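Local coordinates for protein CG8862 (PDB 3ISM) that probably cleaves DNA and RNA as endonuclease G, a magnesium-dependent mitochondrial nuclease of the His-Me finger clan, at residues H36-L41 with E117-N123; E60-N65 with G106-L110; P126-F132 with M210-I215. All coordinates share one frame; numbering follows the deposited sequence.

Three contacts in one endonuclease domain illustrate how chemistry follows place in the fold. Interaction 1 is core: buried tyrosine, histidine and glutamate groups join the edge of the mixed sheet to the loop between helix 112-116 and strand 124-127. Interactions 2 and 3 are only partly buried and rely more on backbone carbonyls, gripped by an arginine in the one and an asparagine in the other. The first two touch directly, through a probable hydrogen bond from H108 ND1 to D38 OD2 and packing of T118 on H108. Interaction 3 takes up the chain just beyond 117-123 and, like interaction 1, reaches the mixed sheet, here at the end of strand 203-211.

Interaction 1: residues H36-L41 with E117-N123; sequences HSDYVL and ETFYLSN
One face of the H36 imidazole looks onto the hydroxyl of Y39 and the carbonyl O of E117, the Y39 OH standing 3.5 Å above the ring plane and toward its rim. On this same side the Y120 ring lies nearly parallel to the imidazole, but slid so far along that the two barely overlap, with centroids 5.6 Å apart. The Y39 ring meets the E117 carbonyl at its edge, near its plane, while T118 CG2 and the N123 amide approach it obliquely.

Y39 CG sits between its backbone N and carbonyl carbon (chi1 70°), which sends the phenol across to the loop, where its OH donates to E117 O over 2.6 Å from above the carbonyl plane. E117 returns the reach: its chain, extended beyond CG, slides past H36 to S37. There S37 OG donates to the syn lone pair of E117 OE2 at 2.7 Å, and S37 N donates to E117 OE1 at 2.8 Å, somewhat out of the carboxylate plane. A water also donates to E117 OE1. Farther along, L41 CD1 packs against S122 O at 3.3 Å, and N123 braces its own loop through a straight bond from ND2 to T118 O (2.9 Å).

The contact ties the edge of the mixed sheet to the loop between helix 112-116 and strand 124-127, where T118 and N123 also touch H101, the predicted proton acceptor. With three donors gathered on its two oxygens, the buried E117 carboxylate is probably stabilised as the anion.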
ATOM      1  N   HIS B  36       8.655  20.082   9.286  1.00 31.80           N
ATOM      2  CA  HIS B  36       9.496  21.125   8.744  1.00 31.77           C
ATOM      3  C   HIS B  36       9.067  22.426   9.422  1.00 31.79           C
ATOM      4  O   HIS B  36       8.238  22.413  10.341  1.00 31.61           O
ATOM      5  CB  HIS B  36       9.413  21.167   7.211  1.00 31.70           C
ATOM      6  CG  HIS B  36       9.987  19.947   6.563  1.00 31.76           C
ATOM      7  ND1 HIS B  36      11.326  19.830   6.252  1.00 31.67           N
ATOM      8  CD2 HIS B  36       9.418  18.763   6.230  1.00 31.57           C
ATOM      9  CE1 HIS B  36      11.552  18.638   5.727  1.00 31.50           C
ATOM     10  NE2 HIS B  36      10.412  17.967   5.710  1.00 31.85           N
ATOM     11  N   SER B  37       9.653  23.534   8.998  1.00 32.00           N
ATOM     12  CA  SER B  37       9.362  24.828   9.578  1.00 32.29           C
ATOM     13  C   SER B  37       7.925  25.309   9.404  1.00 32.09           C
ATOM     14  O   SER B  37       7.442  26.084  10.227  1.00 32.59           O
ATOM     15  CB  SER B  37      10.312  25.877   9.017  1.00 32.63           C
ATOM     16  OG  SER B  37      11.663  25.463   9.143  1.00 34.11           O
ATOM     17  N   ASP B  38       7.249  24.880   8.341  1.00 31.54           N
ATOM     18  CA  ASP B  38       5.903  25.399   8.052  1.00 31.17           C
ATOM     19  C   ASP B  38       4.961  24.365   7.439  1.00 30.69           C
ATOM     20  O   ASP B  38       3.885  24.712   6.960  1.00 30.96           O
ATOM     21  CB  ASP B  38       5.968  26.662   7.177  1.00 31.02           C
ATOM     22  CG  ASP B  38       4.707  27.531   7.288  1.00 31.79           C
ATOM     23  OD1 ASP B  38       4.197  27.718   8.414  1.00 32.07           O
ATOM     24  OD2 ASP B  38       4.233  28.050   6.245  1.00 32.18           O
ATOM     25  N   TYR B  39       5.361  23.096   7.460  1.00 30.22           N
ATOM     26  CA  TYR B  39       4.442  21.999   7.138  1.00 29.99           C
ATOM     27  C   TYR B  39       4.827  20.725   7.875  1.00 30.01           C
ATOM     28  O   TYR B  39       5.916  20.639   8.448  1.00 30.34           O
ATOM     29  CB  TYR B  39       4.308  21.765   5.623  1.00 29.18           C
ATOM     30  CG  TYR B  39       5.508  21.172   4.897  1.00 29.03           C
ATOM     31  CD1 TYR B  39       5.499  19.847   4.479  1.00 29.13           C
ATOM     32  CD2 TYR B  39       6.618  21.949   4.575  1.00 28.04           C
ATOM     33  CE1 TYR B  39       6.567  19.306   3.788  1.00 28.90           C
ATOM     34  CE2 TYR B  39       7.691  21.413   3.875  1.00 26.96           C
ATOM     35  CZ  TYR B  39       7.659  20.097   3.487  1.00 28.65           C
ATOM     36  OH  TYR B  39       8.722  19.541   2.794  1.00 29.53           O
ATOM     37  N   VAL B  40       3.911  19.764   7.890  1.00 29.53           N
ATOM     38  CA  VAL B  40       4.140  18.473   8.535  1.00 30.40           C
ATOM     39  C   VAL B  40       4.014  17.372   7.480  1.00 30.83           C
ATOM     40  O   VAL B  40       3.172  17.457   6.590  1.00 30.75           O
ATOM     41  CB  VAL B  40       3.170  18.242   9.734  1.00 29.90           C
ATOM     42  CG1 VAL B  40       3.435  16.904  10.410  1.00 29.79           C
ATOM     43  CG2 VAL B  40       3.307  19.368  10.762  1.00 29.46           C
ATOM     44  N   LEU B  41       4.868  16.359   7.570  1.00 31.37           N
ATOM     45  CA  LEU B  41       4.932  15.311   6.558  1.00 32.27           C
ATOM     46  C   LEU B  41       4.948  13.920   7.178  1.00 32.00           C
ATOM     47  O   LEU B  41       5.749  13.655   8.062  1.00 32.65           O
ATOM     48  CB  LEU B  41       6.185  15.512   5.702  1.00 32.43           C
ATOM     49  CG  LEU B  41       6.476  14.503   4.579  1.00 34.70           C
ATOM     50  CD1 LEU B  41       6.763  15.278   3.302  1.00 35.74           C
ATOM     51  CD2 LEU B  41       7.652  13.631   4.911  1.00 36.46           C
ATOM     52  N   GLU B 117      12.355  24.225   1.987  1.00 30.42           N
ATOM     53  CA  GLU B 117      12.015  22.928   2.557  1.00 30.84           C
ATOM     54  C   GLU B 117      10.927  22.146   1.790  1.00 30.29           C
ATOM     55  O   GLU B 117      10.806  20.930   1.960  1.00 30.80           O
ATOM     56  CB  GLU B 117      11.632  23.080   4.036  1.00 30.71           C
ATOM     57  CG  GLU B 117      12.791  23.420   4.995  1.00 31.71           C
ATOM     58  CD  GLU B 117      12.286  23.988   6.326  1.00 32.98           C
ATOM     59  OE1 GLU B 117      11.067  23.893   6.589  1.00 36.26           O
ATOM     60  OE2 GLU B 117      13.091  24.549   7.104  1.00 35.97           O
ATOM     61  N   THR B 118      10.132  22.816   0.957  1.00 29.60           N
ATOM     62  CA  THR B 118       9.155  22.088   0.131  1.00 28.91           C
ATOM     63  C   THR B 118       9.831  21.383  -1.048  1.00 28.70           C
ATOM     64  O   THR B 118       9.214  20.559  -1.721  1.00 29.24           O
ATOM     65  CB  THR B 118       8.023  23.001  -0.405  1.00 29.01           C
ATOM     66  OG1 THR B 118       8.557  23.938  -1.358  1.00 28.79           O
ATOM     67  CG2 THR B 118       7.365  23.771   0.740  1.00 28.78           C
ATOM     68  N   PHE B 119      11.101  21.684  -1.295  1.00 28.32           N
ATOM     69  CA  PHE B 119      11.811  21.047  -2.409  1.00 27.92           C
ATOM     70  C   PHE B 119      12.562  19.742  -2.082  1.00 27.70           C
ATOM     71  O   PHE B 119      13.224  19.167  -2.953  1.00 27.01           O
ATOM     72  CB  PHE B 119      12.706  22.057  -3.132  1.00 27.89           C
ATOM     73  CG  PHE B 119      11.942  23.006  -4.023  1.00 28.44           C
ATOM     74  CD1 PHE B 119      11.908  22.809  -5.400  1.00 28.36           C
ATOM     75  CD2 PHE B 119      11.243  24.087  -3.483  1.00 28.22           C
ATOM     76  CE1 PHE B 119      11.200  23.681  -6.228  1.00 28.41           C
ATOM     77  CE2 PHE B 119      10.531  24.973  -4.310  1.00 29.52           C
ATOM     78  CZ  PHE B 119      10.512  24.768  -5.685  1.00 27.88           C
ATOM     79  N   TYR B 120      12.439  19.256  -0.844  1.00 27.78           N
ATOM     80  CA  TYR B 120      12.956  17.929  -0.527  1.00 27.32           C
ATOM     81  C   TYR B 120      12.158  16.912  -1.312  1.00 27.35           C
ATOM     82  O   TYR B 120      10.922  16.997  -1.363  1.00 26.70           O
ATOM     83  CB  TYR B 120      12.861  17.613   0.964  1.00 27.98           C
ATOM     84  CG  TYR B 120      13.896  18.311   1.800  1.00 29.38           C
ATOM     85  CD1 TYR B 120      15.243  17.998   1.672  1.00 29.97           C
ATOM     86  CD2 TYR B 120      13.525  19.290   2.723  1.00 30.39           C
ATOM     87  CE1 TYR B 120      16.209  18.650   2.443  1.00 31.49           C
ATOM     88  CE2 TYR B 120      14.474  19.938   3.504  1.00 30.78           C
ATOM     89  CZ  TYR B 120      15.814  19.609   3.360  1.00 31.48           C
ATOM     90  OH  TYR B 120      16.765  20.254   4.127  1.00 31.70           O
ATOM     91  N   LEU B 121      12.856  15.951  -1.917  1.00 26.71           N
ATOM     92  CA  LEU B 121      12.198  14.886  -2.662  1.00 27.46           C
ATOM     93  C   LEU B 121      11.240  14.029  -1.827  1.00 27.82           C
ATOM     94  O   LEU B 121      10.410  13.319  -2.386  1.00 27.96           O
ATOM     95  CB  LEU B 121      13.228  13.989  -3.355  1.00 27.63           C
ATOM     96  CG  LEU B 121      13.970  14.717  -4.477  1.00 28.74           C
ATOM     97  CD1 LEU B 121      15.195  13.925  -4.899  1.00 27.74           C
ATOM     98  CD2 LEU B 121      13.030  14.973  -5.664  1.00 29.03           C
ATOM     99  N   SER B 122      11.358  14.087  -0.501  1.00 27.83           N
ATOM    100  CA  SER B 122      10.387  13.413   0.356  1.00 28.94           C
ATOM    101  C   SER B 122       9.016  14.086   0.347  1.00 29.29           C
ATOM    102  O   SER B 122       8.040  13.484   0.787  1.00 29.66           O
ATOM    103  CB  SER B 122      10.904  13.278   1.782  1.00 28.16           C
ATOM    104  OG  SER B 122      11.265  14.529   2.303  1.00 29.75           O
ATOM    105  N   ASN B 123       8.955  15.324  -0.156  1.00 29.71           N
ATOM    106  CA  ASN B 123       7.693  16.055  -0.302  1.00 29.82           C
ATOM    107  C   ASN B 123       7.108  15.850  -1.707  1.00 29.86           C
ATOM    108  O   ASN B 123       6.077  16.422  -2.047  1.00 29.75           O
ATOM    109  CB  ASN B 123       7.878  17.550   0.042  1.00 29.27           C
ATOM    110  CG  ASN B 123       6.561  18.374  -0.063  1.00 30.15           C
ATOM    111  OD1 ASN B 123       5.509  17.978   0.453  1.00 29.05           O
ATOM    112  ND2 ASN B 123       6.639  19.529  -0.733  1.00 27.57           N
TER
HETATM  113  O   HOH W   1       8.690  24.603   5.596  1.00 27.64           O

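Interaction 2: residues E60-N65 with G106-L110; sequences ESVAKN and GNHRL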
ATOM      1  N   GLU B  60      -1.317  35.889   5.209  1.00 25.21           N
ATOM      2  CA  GLU B  60       0.067  36.313   5.333  1.00 25.77           C
ATOM      3  C   GLU B  60       1.038  35.275   4.768  1.00 25.99           C
ATOM      4  O   GLU B  60       1.997  35.634   4.087  1.00 26.47           O
ATOM      5  CB  GLU B  60       0.441  36.630   6.775  1.00 25.65           C
ATOM      6  CG  GLU B  60       1.843  37.212   6.872  1.00 27.58           C
ATOM      7  CD  GLU B  60       2.237  37.685   8.253  1.00 29.52           C
ATOM      8  OE1 GLU B  60       1.729  37.145   9.263  1.00 31.31           O
ATOM      9  OE2 GLU B  60       3.079  38.600   8.320  1.00 31.62           O
ATOM     10  N   SER B  61       0.788  34.000   5.046  1.00 25.92           N
ATOM     11  CA  SER B  61       1.741  32.962   4.692  1.00 26.58           C
ATOM     12  C   SER B  61       1.705  32.521   3.216  1.00 26.98           C
ATOM     13  O   SER B  61       2.593  31.798   2.762  1.00 27.77           O
ATOM     14  CB  SER B  61       1.622  31.769   5.653  1.00 26.38           C
ATOM     15  OG  SER B  61       0.521  30.938   5.350  1.00 26.72           O
ATOM     16  N   VAL B  62       0.684  32.946   2.474  1.00 27.63           N
ATOM     17  CA  VAL B  62       0.558  32.595   1.058  1.00 28.04           C
ATOM     18  C   VAL B  62       0.748  33.850   0.202  1.00 29.14           C
ATOM     19  O   VAL B  62       0.697  33.785  -1.031  1.00 28.86           O
ATOM     20  CB  VAL B  62      -0.820  31.965   0.734  1.00 28.37           C
ATOM     21  CG1 VAL B  62      -1.087  30.731   1.617  1.00 26.83           C
ATOM     22  CG2 VAL B  62      -1.956  33.033   0.839  1.00 27.41           C
ATOM     23  N   ALA B  63       0.969  34.983   0.867  1.00 29.72           N
ATOM     24  CA  ALA B  63       1.161  36.250   0.178  1.00 31.31           C
ATOM     25  C   ALA B  63       2.528  36.299  -0.505  1.00 32.43           C
ATOM     26  O   ALA B  63       3.532  35.857   0.068  1.00 32.32           O
ATOM     27  CB  ALA B  63       1.006  37.432   1.148  1.00 30.48           C
ATOM     28  N   LYS B  64       2.556  36.849  -1.722  1.00 33.77           N
ATOM     29  CA  LYS B  64       3.810  37.022  -2.452  1.00 34.96           C
ATOM     30  C   LYS B  64       4.761  37.911  -1.673  1.00 35.29           C
ATOM     31  O   LYS B  64       4.416  39.015  -1.265  1.00 35.28           O
ATOM     32  CB  LYS B  64       3.580  37.550  -3.871  1.00 35.13           C
ATOM     33  CG  LYS B  64       3.193  36.447  -4.854  1.00 36.46           C
ATOM     34  CD  LYS B  64       3.220  36.946  -6.287  1.00 39.86           C
ATOM     35  CE  LYS B  64       2.551  35.960  -7.237  1.00 41.05           C
ATOM     36  NZ  LYS B  64       2.457  36.542  -8.609  1.00 42.91           N
ATOM     37  N   ASN B  65       5.956  37.382  -1.450  1.00 36.03           N
ATOM     38  CA  ASN B  65       6.969  38.013  -0.627  1.00 36.65           C
ATOM     39  C   ASN B  65       8.221  38.233  -1.470  1.00 37.14           C
ATOM     40  O   ASN B  65       8.784  37.278  -2.014  1.00 37.15           O
ATOM     41  CB  ASN B  65       7.263  37.094   0.565  1.00 36.67           C
ATOM     42  CG  ASN B  65       8.247  37.695   1.558  1.00 36.81           C
ATOM     43  OD1 ASN B  65       8.611  38.859   1.468  1.00 35.90           O
ATOM     44  ND2 ASN B  65       8.672  36.888   2.523  1.00 36.93           N
ATOM     45  N   GLY B 106       4.329  27.602  -3.063  1.00 28.91           N
ATOM     46  CA  GLY B 106       3.569  28.846  -2.954  1.00 28.86           C
ATOM     47  C   GLY B 106       2.730  29.004  -1.694  1.00 29.18           C
ATOM     48  O   GLY B 106       2.176  30.071  -1.434  1.00 29.10           O
ATOM     49  N   ASN B 107       2.608  27.938  -0.922  1.00 29.12           N
ATOM     50  CA  ASN B 107       1.862  27.980   0.330  1.00 29.12           C
ATOM     51  C   ASN B 107       2.762  28.428   1.488  1.00 29.32           C
ATOM     52  O   ASN B 107       2.321  28.502   2.645  1.00 29.34           O
ATOM     53  CB  ASN B 107       1.323  26.579   0.646  1.00 28.63           C
ATOM     54  CG  ASN B 107       0.354  26.066  -0.394  1.00 28.29           C
ATOM     55  OD1 ASN B 107      -0.227  26.836  -1.156  1.00 27.57           O
ATOM     56  ND2 ASN B 107       0.154  24.752  -0.415  1.00 25.90           N
ATOM     57  N   HIS B 108       4.039  28.675   1.189  1.00 29.44           N
ATOM     58  CA  HIS B 108       5.046  28.868   2.244  1.00 29.62           C
ATOM     59  C   HIS B 108       6.004  29.989   1.933  1.00 30.08           C
ATOM     60  O   HIS B 108       7.150  29.759   1.562  1.00 30.80           O
ATOM     61  CB  HIS B 108       5.773  27.549   2.541  1.00 29.48           C
ATOM     62  CG  HIS B 108       4.829  26.424   2.791  1.00 28.77           C
ATOM     63  ND1 HIS B 108       4.131  26.296   3.973  1.00 28.78           N
ATOM     64  CD2 HIS B 108       4.382  25.439   1.978  1.00 29.85           C
ATOM     65  CE1 HIS B 108       3.317  25.259   3.888  1.00 31.34           C
ATOM     66  NE2 HIS B 108       3.447  24.723   2.686  1.00 31.94           N
ATOM     67  N   ARG B 109       5.524  31.213   2.121  1.00 30.47           N
ATOM     68  CA  ARG B 109       6.248  32.391   1.680  1.00 30.93           C
ATOM     69  C   ARG B 109       6.621  33.353   2.803  1.00 30.75           C
ATOM     70  O   ARG B 109       7.019  34.480   2.538  1.00 30.28           O
ATOM     71  CB  ARG B 109       5.437  33.125   0.620  1.00 31.16           C
ATOM     72  CG  ARG B 109       5.384  32.403  -0.715  1.00 32.16           C
ATOM     73  CD  ARG B 109       4.287  33.017  -1.537  1.00 33.73           C
ATOM     74  NE  ARG B 109       4.383  32.699  -2.952  1.00 35.12           N
ATOM     75  CZ  ARG B 109       3.332  32.651  -3.767  1.00 35.23           C
ATOM     76  NH1 ARG B 109       2.111  32.883  -3.287  1.00 32.11           N
ATOM     77  NH2 ARG B 109       3.500  32.343  -5.050  1.00 34.26           N
ATOM     78  N   LEU B 110       6.507  32.903   4.048  1.00 30.94           N
ATOM     79  CA  LEU B 110       6.948  33.707   5.181  1.00 31.58           C
ATOM     80  C   LEU B 110       8.463  33.921   5.160  1.00 31.95           C
ATOM     81  O   LEU B 110       8.954  34.981   5.548  1.00 31.68           O
ATOM     82  CB  LEU B 110       6.520  33.063   6.499  1.00 31.63           C
ATOM     83  CG  LEU B 110       5.019  33.067   6.801  1.00 31.48           C
ATOM     84  CD1 LEU B 110       4.731  32.235   8.043  1.00 29.91           C
ATOM     85  CD2 LEU B 110       4.495  34.511   6.941  1.00 28.54           C
TER
HETATM   86  O   HOH W   2       1.698  28.482   5.664  1.00 28.48           O
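Three hydrogen bonds tie R109 to the segment 60-65, two of them to carbonyls in the last turn of the short helix 59-62. R109 N donates to S61 O at 3.1 Å; NH1 reaches V62 O at 2.8 Å, with the oxygen in the guanidinium plane but the donor standing above the carbonyl plane. In return N65 ND2 grips R109 O at 2.9 Å, nearly along the C=O axis. A water lies between S61 OG, which also bonds T58 N, and N107 O.

The guanidinium is sandwiched between aliphatic carbons, which limits its turning: K64 CG lies 3.9 Å above one face, and G106 CA, of its own segment, 3.8 Å above the other. A leucine in place of R109 is likely to leave V62 O without its NH1 donor and open a gap between K64 and G106.

Apolar contact comes mainly from L110, whose CG meets S61 CB at 3.8 Å while CD2 touches E60 CG, these two side chains crossing at about a right angle.

N107 and H108 turn the other way, bonding E55 of strand 49-57. The helix end and N65 thus clasp the loop after the H101-bearing strand, consistent with a His-Me finger.

Interaction 3: residues P126-F132 with M210-I215; sequences PQVGQGF and MPNQVI
The turn leading to N133, a magnesium ligand seen in this protein, is held from one side by N212, which grips P126 and V128 across the contact. N212 CG points opposite its backbone N (chi1 -170°), extending the amide alongside the strand end. There it acts in both senses: ND2 donates to P126 O at 2.9 Å, while OD1 accepts from V128 N at 3.0 Å. Both bonds are somewhat tilted, the first more bent than the second. N212 ND2 has a further acceptor in P187 O, so it ties the P126 carbonyl and a neighbouring loop together. The backbone of N212 forms the centre of an inverse gamma turn at the end of strand 203-211.

Strand 124-127 pairs with strand 98-101, and together with helix 136-146 these make the beta-beta-alpha metal finger of the clan; the contact thus joins the finger to the central mixed sheet.

Farther along the same segment, F132 lays one face over N212 CA in a CH-pi contact, 4.2 Å from the ring centroid and only 12° off its normal. The ring's edge is taken by M210 CB and I215 CD1, each 3.9 Å from the nearest ring carbon, CE1 and CD1 respectively. W137 of helix 136-146 also meets this ring.

Just before it, the chains pass so closely that G131 has room for no side chain: a CB would clash with V214 CG1, and the positive phi (86°) would jam it against the preceding carbonyl. G131 O accepts from I215 N at 2.7 Å in a nearly straight bond, and G131 N is bonded to D135. At the outer margin V128 CG1 meets V214 CG2 at 3.8 Å, the two side chains crossing at about a right angle.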
ATOM      1  N   PRO B 126       5.395  11.408  -8.064  1.00 28.23           N
ATOM      2  CA  PRO B 126       5.300  11.499  -9.516  1.00 28.63           C
ATOM      3  C   PRO B 126       3.918  11.953  -9.939  1.00 28.36           C
ATOM      4  O   PRO B 126       2.914  11.324  -9.601  1.00 28.27           O
ATOM      5  CB  PRO B 126       5.592  10.061  -9.991  1.00 27.59           C
ATOM      6  CG  PRO B 126       6.411   9.484  -8.889  1.00 28.84           C
ATOM      7  CD  PRO B 126       5.793  10.063  -7.629  1.00 28.33           C
ATOM      8  N   GLN B 127       3.887  13.069 -10.651  1.00 28.56           N
ATOM      9  CA  GLN B 127       2.654  13.597 -11.204  1.00 28.74           C
ATOM     10  C   GLN B 127       2.840  13.850 -12.687  1.00 28.99           C
ATOM     11  O   GLN B 127       3.918  14.289 -13.111  1.00 29.00           O
ATOM     12  CB  GLN B 127       2.278  14.903 -10.512  1.00 28.83           C
ATOM     13  CG  GLN B 127       2.024  14.750  -9.014  1.00 29.25           C
ATOM     14  CD  GLN B 127       1.488  16.016  -8.392  1.00 29.13           C
ATOM     15  OE1 GLN B 127       1.970  17.106  -8.675  1.00 29.66           O
ATOM     16  NE2 GLN B 127       0.472  15.878  -7.545  1.00 31.40           N
ATOM     17  N   VAL B 128       1.795  13.562 -13.465  1.00 28.64           N
ATOM     18  CA  VAL B 128       1.685  14.050 -14.847  1.00 28.72           C
ATOM     19  C   VAL B 128       1.928  15.561 -14.864  1.00 28.38           C
ATOM     20  O   VAL B 128       1.409  16.291 -14.013  1.00 28.53           O
ATOM     21  CB  VAL B 128       0.285  13.704 -15.427  1.00 28.97           C
ATOM     22  CG1 VAL B 128       0.046  14.356 -16.781  1.00 28.37           C
ATOM     23  CG2 VAL B 128       0.121  12.178 -15.520  1.00 29.52           C
ATOM     24  N   GLY B 129       2.737  16.021 -15.813  1.00 27.99           N
ATOM     25  CA  GLY B 129       3.130  17.414 -15.884  1.00 27.63           C
ATOM     26  C   GLY B 129       2.087  18.318 -16.513  1.00 27.76           C
ATOM     27  O   GLY B 129       1.239  18.870 -15.814  1.00 27.03           O
ATOM     28  N   GLN B 130       2.199  18.493 -17.828  1.00 28.33           N
ATOM     29  CA  GLN B 130       1.207  19.182 -18.639  1.00 29.55           C
ATOM     30  C   GLN B 130      -0.140  18.503 -18.462  1.00 29.09           C
ATOM     31  O   GLN B 130      -0.255  17.274 -18.610  1.00 28.73           O
ATOM     32  CB  GLN B 130       1.603  19.130 -20.113  1.00 29.62           C
ATOM     33  CG  GLN B 130       2.711  20.089 -20.506  1.00 31.51           C
ATOM     34  CD  GLN B 130       3.151  19.904 -21.950  1.00 32.25           C
ATOM     35  OE1 GLN B 130       2.594  20.511 -22.870  1.00 34.25           O
ATOM     36  NE2 GLN B 130       4.172  19.071 -22.153  1.00 36.23           N
ATOM     37  N   GLY B 131      -1.148  19.304 -18.135  1.00 28.69           N
ATOM     38  CA  GLY B 131      -2.492  18.785 -17.906  1.00 28.75           C
ATOM     39  C   GLY B 131      -2.773  18.292 -16.498  1.00 28.69           C
ATOM     40  O   GLY B 131      -3.846  17.742 -16.244  1.00 29.54           O
ATOM     41  N   PHE B 132      -1.830  18.475 -15.572  1.00 27.73           N
ATOM     42  CA  PHE B 132      -2.074  18.110 -14.171  1.00 27.24           C
ATOM     43  C   PHE B 132      -1.218  18.945 -13.200  1.00 26.47           C
ATOM     44  O   PHE B 132      -1.648  20.034 -12.802  1.00 25.86           O
ATOM     45  CB  PHE B 132      -1.969  16.579 -13.927  1.00 27.24           C
ATOM     46  CG  PHE B 132      -2.385  16.161 -12.542  1.00 27.92           C
ATOM     47  CD1 PHE B 132      -3.712  16.258 -12.142  1.00 28.95           C
ATOM     48  CD2 PHE B 132      -1.443  15.691 -11.624  1.00 29.26           C
ATOM     49  CE1 PHE B 132      -4.111  15.884 -10.839  1.00 29.04           C
ATOM     50  CE2 PHE B 132      -1.825  15.315 -10.331  1.00 29.79           C
ATOM     51  CZ  PHE B 132      -3.170  15.413  -9.940  1.00 28.28           C
ATOM     52  N   MET B 210      -8.509  14.153  -7.403  1.00 28.66           N
ATOM     53  CA  MET B 210      -8.252  14.341  -8.835  1.00 28.97           C
ATOM     54  C   MET B 210      -7.360  13.225  -9.333  1.00 28.34           C
ATOM     55  O   MET B 210      -6.432  12.858  -8.645  1.00 28.84           O
ATOM     56  CB  MET B 210      -7.602  15.700  -9.097  1.00 28.66           C
ATOM     57  CG  MET B 210      -8.474  16.888  -8.696  1.00 28.75           C
ATOM     58  SD  MET B 210      -7.624  18.465  -8.880  1.00 30.74           S
ATOM     59  CE  MET B 210      -7.326  18.543 -10.634  1.00 28.23           C
ATOM     60  N   PRO B 211      -7.648  12.680 -10.527  1.00 28.25           N
ATOM     61  CA  PRO B 211      -6.833  11.582 -11.034  1.00 28.10           C
ATOM     62  C   PRO B 211      -5.477  12.103 -11.527  1.00 28.43           C
ATOM     63  O   PRO B 211      -5.387  13.218 -12.063  1.00 28.10           O
ATOM     64  CB  PRO B 211      -7.679  11.021 -12.185  1.00 27.73           C
ATOM     65  CG  PRO B 211      -8.438  12.245 -12.710  1.00 27.90           C
ATOM     66  CD  PRO B 211      -8.720  13.071 -11.473  1.00 28.06           C
ATOM     67  N   ASN B 212      -4.442  11.298 -11.331  1.00 28.08           N
ATOM     68  CA  ASN B 212      -3.099  11.626 -11.765  1.00 28.53           C
ATOM     69  C   ASN B 212      -2.978  11.352 -13.271  1.00 28.86           C
ATOM     70  O   ASN B 212      -2.324  10.401 -13.700  1.00 28.92           O
ATOM     71  CB  ASN B 212      -2.082  10.810 -10.949  1.00 28.32           C
ATOM     72  CG  ASN B 212      -0.635  11.261 -11.152  1.00 29.65           C
ATOM     73  OD1 ASN B 212      -0.379  12.295 -11.762  1.00 28.57           O
ATOM     74  ND2 ASN B 212       0.323  10.482 -10.604  1.00 28.40           N
ATOM     75  N   GLN B 213      -3.622  12.197 -14.069  1.00 28.75           N
ATOM     76  CA  GLN B 213      -3.608  12.041 -15.519  1.00 29.09           C
ATOM     77  C   GLN B 213      -3.808  13.398 -16.162  1.00 28.61           C
ATOM     78  O   GLN B 213      -4.128  14.363 -15.471  1.00 28.57           O
ATOM     79  CB  GLN B 213      -4.716  11.077 -15.969  1.00 29.38           C
ATOM     80  CG  GLN B 213      -6.111  11.578 -15.683  1.00 29.85           C
ATOM     81  CD  GLN B 213      -7.141  10.467 -15.640  1.00 31.39           C
ATOM     82  OE1 GLN B 213      -6.849   9.335 -15.217  1.00 32.03           O
ATOM     83  NE2 GLN B 213      -8.366  10.792 -16.049  1.00 30.57           N
ATOM     84  N   VAL B 214      -3.652  13.471 -17.483  1.00 28.64           N
ATOM     85  CA  VAL B 214      -3.993  14.696 -18.208  1.00 27.99           C
ATOM     86  C   VAL B 214      -5.484  15.034 -18.029  1.00 28.83           C
ATOM     87  O   VAL B 214      -6.372  14.255 -18.386  1.00 28.72           O
ATOM     88  CB  VAL B 214      -3.609  14.624 -19.698  1.00 28.08           C
ATOM     89  CG1 VAL B 214      -4.221  15.795 -20.493  1.00 26.06           C
ATOM     90  CG2 VAL B 214      -2.094  14.610 -19.857  1.00 27.42           C
ATOM     91  N   ILE B 215      -5.736  16.191 -17.425  1.00 29.46           N
ATOM     92  CA  ILE B 215      -7.082  16.721 -17.271  1.00 29.52           C
ATOM     93  C   ILE B 215      -7.222  17.941 -18.169  1.00 30.42           C
ATOM     94  O   ILE B 215      -6.310  18.767 -18.241  1.00 30.13           O
ATOM     95  CB  ILE B 215      -7.365  17.131 -15.802  1.00 29.31           C
ATOM     96  CG1 ILE B 215      -7.334  15.901 -14.894  1.00 27.80           C
ATOM     97  CG2 ILE B 215      -8.735  17.816 -15.685  1.00 28.54           C
ATOM     98  CD1 ILE B 215      -7.339  16.250 -13.449  1.00 24.70           C
TER